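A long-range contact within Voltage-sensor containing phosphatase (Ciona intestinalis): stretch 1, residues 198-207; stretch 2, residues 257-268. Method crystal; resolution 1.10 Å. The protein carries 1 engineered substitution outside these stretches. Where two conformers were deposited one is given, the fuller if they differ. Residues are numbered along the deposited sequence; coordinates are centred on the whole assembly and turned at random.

Stretch 1 198-207: PMKKLKVTGV
Stretch 2 (257-268) TCEVKNCPVLAG

Residues 198-207 and 257-268 run antiparallel, burying 725 Å² between them; strands 202-207 and 257-260 approach to 4.2 Å with their directions 157° apart. Pairing occurs at two places, Leu 202 with Leu 266 and Gly 206-Val 207 with Glu 259-Cys 258, separated by a loop, residues 261-264 of stretch 2. Met 199 (chi1 t, chi2 t, chi3 m) lays CG 4.2 Å from Ala 267 CB. Lys 200 N and, weakly, Gly 268 N both donate to water 1; Gly 268 has phi/psi 89/-145, where a CB would jam against the preceding carbonyl. Extended Lys 201 (mttt) packs CB 3.7 Å from Val 265 CG1, while its amine leads away to a partner elsewhere in the structure. Leu 202 (-137/159) and Leu 266 (-112/139), both mt, form a single bridge of two hydrogen bonds: Leu 202 N to Leu 266 O 2.9 Å, Leu 266 N to Leu 202 O 2.7 Å. Lys 203 (mttt) lies along the loop, its CD 3.3 Å from Cys 263 O and its CE 3.8 Å from Val 265 CG2; water 2 joins NZ to Cys 263 O. Buried Val 204 (t) fills the apolar centre, CG1 4.0 Å from Val 260 CG2 and CG2 3.8 Å from Leu 266 CD1. Val 204 N makes a weak 3.5 Å hydrogen bond to Cys 263 SG (chi1 t). Water 3 fastens the loop, donating to Val 204 O and Val 260 O and accepting from Cys 263 N. Thr 205 (p, -116/-9) points away, but its O accepts from Val 260 N at 2.9 Å. At extended Gly 206 (-162/156), CA lies 3.2 Å from Cys 258 O. Val 207 (p, -137/135) makes two backbone hydrogen bonds with Cys 258, N to O 2.9 Å and O to N 2.8 Å; on their shared face, Val 207 CG1 sits 3.8 Å from Cys 258 CB.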

# COMPACT_ATOMS: atom_id res chain seq x y z
N PRO A 198 4.24 -20.36 0.71
CA PRO A 198 5.59 -20.82 0.35
C PRO A 198 6.24 -19.90 -0.67
O PRO A 198 5.57 -19.31 -1.53
CB PRO A 198 5.36 -22.19 -0.30
CG PRO A 198 3.93 -22.44 -0.30
CD PRO A 198 3.19 -21.31 0.31
N MET A 199 7.56 -19.81 -0.58
CA MET A 199 8.35 -19.04 -1.51
C MET A 199 8.11 -19.47 -2.96
O MET A 199 7.96 -20.66 -3.26
CB MET A 199 9.84 -19.13 -1.13
CG MET A 199 10.75 -18.15 -1.89
SD MET A 199 12.50 -18.15 -1.43
CE MET A 199 12.45 -17.45 0.21
N LYS A 200 8.04 -18.48 -3.85
CA LYS A 200 8.03 -18.75 -5.27
C LYS A 200 9.04 -17.81 -5.92
O LYS A 200 8.96 -16.58 -5.78
CB LYS A 200 6.64 -18.53 -5.84
CG LYS A 200 6.47 -18.94 -7.28
CD LYS A 200 5.03 -19.31 -7.55
CE LYS A 200 4.32 -18.24 -8.33
NZ LYS A 200 3.02 -17.94 -7.69
N LYS A 201 9.99 -18.40 -6.63
CA LYS A 201 11.03 -17.66 -7.33
C LYS A 201 10.63 -17.50 -8.79
O LYS A 201 10.29 -18.49 -9.45
CB LYS A 201 12.34 -18.44 -7.22
CG LYS A 201 12.92 -18.46 -5.82
CD LYS A 201 14.20 -19.30 -5.76
CE LYS A 201 14.66 -19.50 -4.34
NZ LYS A 201 15.74 -20.51 -4.27
N LEU A 202 10.66 -16.27 -9.28
CA LEU A 202 10.23 -15.96 -10.64
C LEU A 202 11.20 -15.01 -11.31
O LEU A 202 11.93 -14.28 -10.63
CB LEU A 202 8.86 -15.24 -10.63
CG LEU A 202 7.63 -15.93 -10.02
CD1 LEU A 202 6.47 -14.94 -9.93
CD2 LEU A 202 7.28 -17.17 -10.82
N LYS A 203 11.19 -14.98 -12.64
CA LYS A 203 11.81 -13.88 -13.37
C LYS A 203 10.76 -13.21 -14.23
O LYS A 203 9.93 -13.89 -14.83
CB LYS A 203 12.95 -14.39 -14.28
CG LYS A 203 14.19 -14.81 -13.51
CD LYS A 203 15.25 -15.34 -14.46
CE LYS A 203 16.54 -15.72 -13.73
NZ LYS A 203 17.62 -16.18 -14.66
N VAL A 204 10.80 -11.89 -14.35
CA VAL A 204 9.96 -11.22 -15.34
C VAL A 204 10.62 -11.36 -16.70
O VAL A 204 11.82 -11.03 -16.85
CB VAL A 204 9.80 -9.71 -15.00
CG1 VAL A 204 9.10 -8.97 -16.13
CG2 VAL A 204 9.02 -9.54 -13.72
N THR A 205 9.86 -11.84 -17.68
CA THR A 205 10.37 -12.02 -19.04
C THR A 205 9.65 -11.15 -20.06
O THR A 205 10.12 -11.04 -21.21
CB THR A 205 10.26 -13.46 -19.50
OG1 THR A 205 8.89 -13.84 -19.40
CG2 THR A 205 11.13 -14.38 -18.64
N GLY A 206 8.56 -10.50 -19.67
CA GLY A 206 7.87 -9.63 -20.59
C GLY A 206 6.93 -8.67 -19.87
O GLY A 206 6.47 -8.95 -18.75
N VAL A 207 6.64 -7.54 -20.53
CA VAL A 207 5.64 -6.60 -20.06
C VAL A 207 4.82 -6.16 -21.26
O VAL A 207 5.38 -5.88 -22.32
CB VAL A 207 6.26 -5.40 -19.26
CG1 VAL A 207 7.38 -4.64 -20.04
CG2 VAL A 207 5.18 -4.46 -18.75
N THR A 257 4.42 -4.41 -26.42
CA THR A 257 4.92 -5.61 -25.83
C THR A 257 6.45 -5.47 -25.75
O THR A 257 7.08 -5.09 -26.73
CB THR A 257 4.47 -6.80 -26.69
OG1 THR A 257 3.06 -6.68 -26.98
CG2 THR A 257 4.70 -8.07 -25.96
N CYS A 258 7.03 -5.80 -24.61
CA CYS A 258 8.45 -5.65 -24.42
C CYS A 258 9.02 -6.89 -23.79
O CYS A 258 8.60 -7.28 -22.71
CB CYS A 258 8.66 -4.38 -23.60
SG CYS A 258 10.25 -3.73 -23.72
N GLU A 259 9.97 -7.52 -24.48
CA GLU A 259 10.72 -8.58 -23.88
C GLU A 259 11.63 -8.00 -22.82
O GLU A 259 12.33 -7.02 -23.10
CB GLU A 259 11.53 -9.31 -24.92
CG GLU A 259 12.35 -10.42 -24.33
CD GLU A 259 13.29 -11.05 -25.30
OE1 GLU A 259 13.19 -10.78 -26.52
OE2 GLU A 259 14.14 -11.84 -24.84
N VAL A 260 11.60 -8.57 -21.63
CA VAL A 260 12.44 -8.12 -20.53
C VAL A 260 13.62 -9.08 -20.45
O VAL A 260 13.43 -10.30 -20.34
CB VAL A 260 11.62 -8.10 -19.24
CG1 VAL A 260 12.51 -7.82 -18.02
CG2 VAL A 260 10.49 -7.08 -19.35
N LYS A 261 14.84 -8.53 -20.51
CA LYS A 261 16.05 -9.34 -20.52
C LYS A 261 16.81 -9.18 -19.21
O LYS A 261 16.78 -8.11 -18.58
CB LYS A 261 16.94 -8.90 -21.68
CG LYS A 261 16.29 -9.02 -23.05
CD LYS A 261 17.24 -8.46 -24.10
CE LYS A 261 16.64 -8.48 -25.47
NZ LYS A 261 17.61 -7.93 -26.46
N ASN A 262 17.50 -10.26 -18.83
CA ASN A 262 18.46 -10.22 -17.73
C ASN A 262 17.82 -10.00 -16.36
O ASN A 262 18.50 -9.59 -15.43
CB ASN A 262 19.56 -9.19 -17.99
CG ASN A 262 20.22 -9.40 -19.31
OD1 ASN A 262 20.60 -10.51 -19.65
ND2 ASN A 262 20.36 -8.33 -20.08
N CYS A 263 16.53 -10.31 -16.20
CA CYS A 263 15.95 -10.15 -14.87
C CYS A 263 16.59 -11.15 -13.90
O CYS A 263 16.67 -12.33 -14.20
CB CYS A 263 14.46 -10.42 -14.94
SG CYS A 263 13.57 -10.02 -13.42
N PRO A 264 16.99 -10.68 -12.71
CA PRO A 264 17.47 -11.63 -11.71
C PRO A 264 16.28 -12.39 -11.12
O PRO A 264 15.11 -12.04 -11.32
CB PRO A 264 18.09 -10.71 -10.64
CG PRO A 264 17.31 -9.46 -10.74
CD PRO A 264 17.05 -9.30 -12.22
N VAL A 265 16.60 -13.47 -10.41
CA VAL A 265 15.56 -14.19 -9.66
C VAL A 265 14.88 -13.24 -8.65
O VAL A 265 15.56 -12.53 -7.90
CB VAL A 265 16.15 -15.41 -8.95
CG1 VAL A 265 15.07 -16.13 -8.15
CG2 VAL A 265 16.80 -16.39 -9.95
N LEU A 266 13.55 -13.24 -8.69
CA LEU A 266 12.70 -12.40 -7.83
C LEU A 266 11.96 -13.32 -6.87
O LEU A 266 11.47 -14.38 -7.25
CB LEU A 266 11.65 -11.67 -8.68
CG LEU A 266 12.19 -10.80 -9.81
CD1 LEU A 266 11.02 -10.23 -10.57
CD2 LEU A 266 13.15 -9.72 -9.34
N ALA A 267 11.86 -12.88 -5.62
CA ALA A 267 11.07 -13.60 -4.63
C ALA A 267 10.52 -12.57 -3.66
O ALA A 267 11.18 -11.57 -3.35
CB ALA A 267 11.94 -14.62 -3.90
N GLY A 268 9.30 -12.79 -3.21
CA GLY A 268 8.70 -11.92 -2.21
C GLY A 268 7.97 -10.74 -2.82
O GLY A 268 7.33 -10.84 -3.86
O HOH W 1 8.02 -15.69 -2.56
O HOH W 2 17.69 -13.65 -16.37
O HOH W 3 14.32 -11.47 -17.98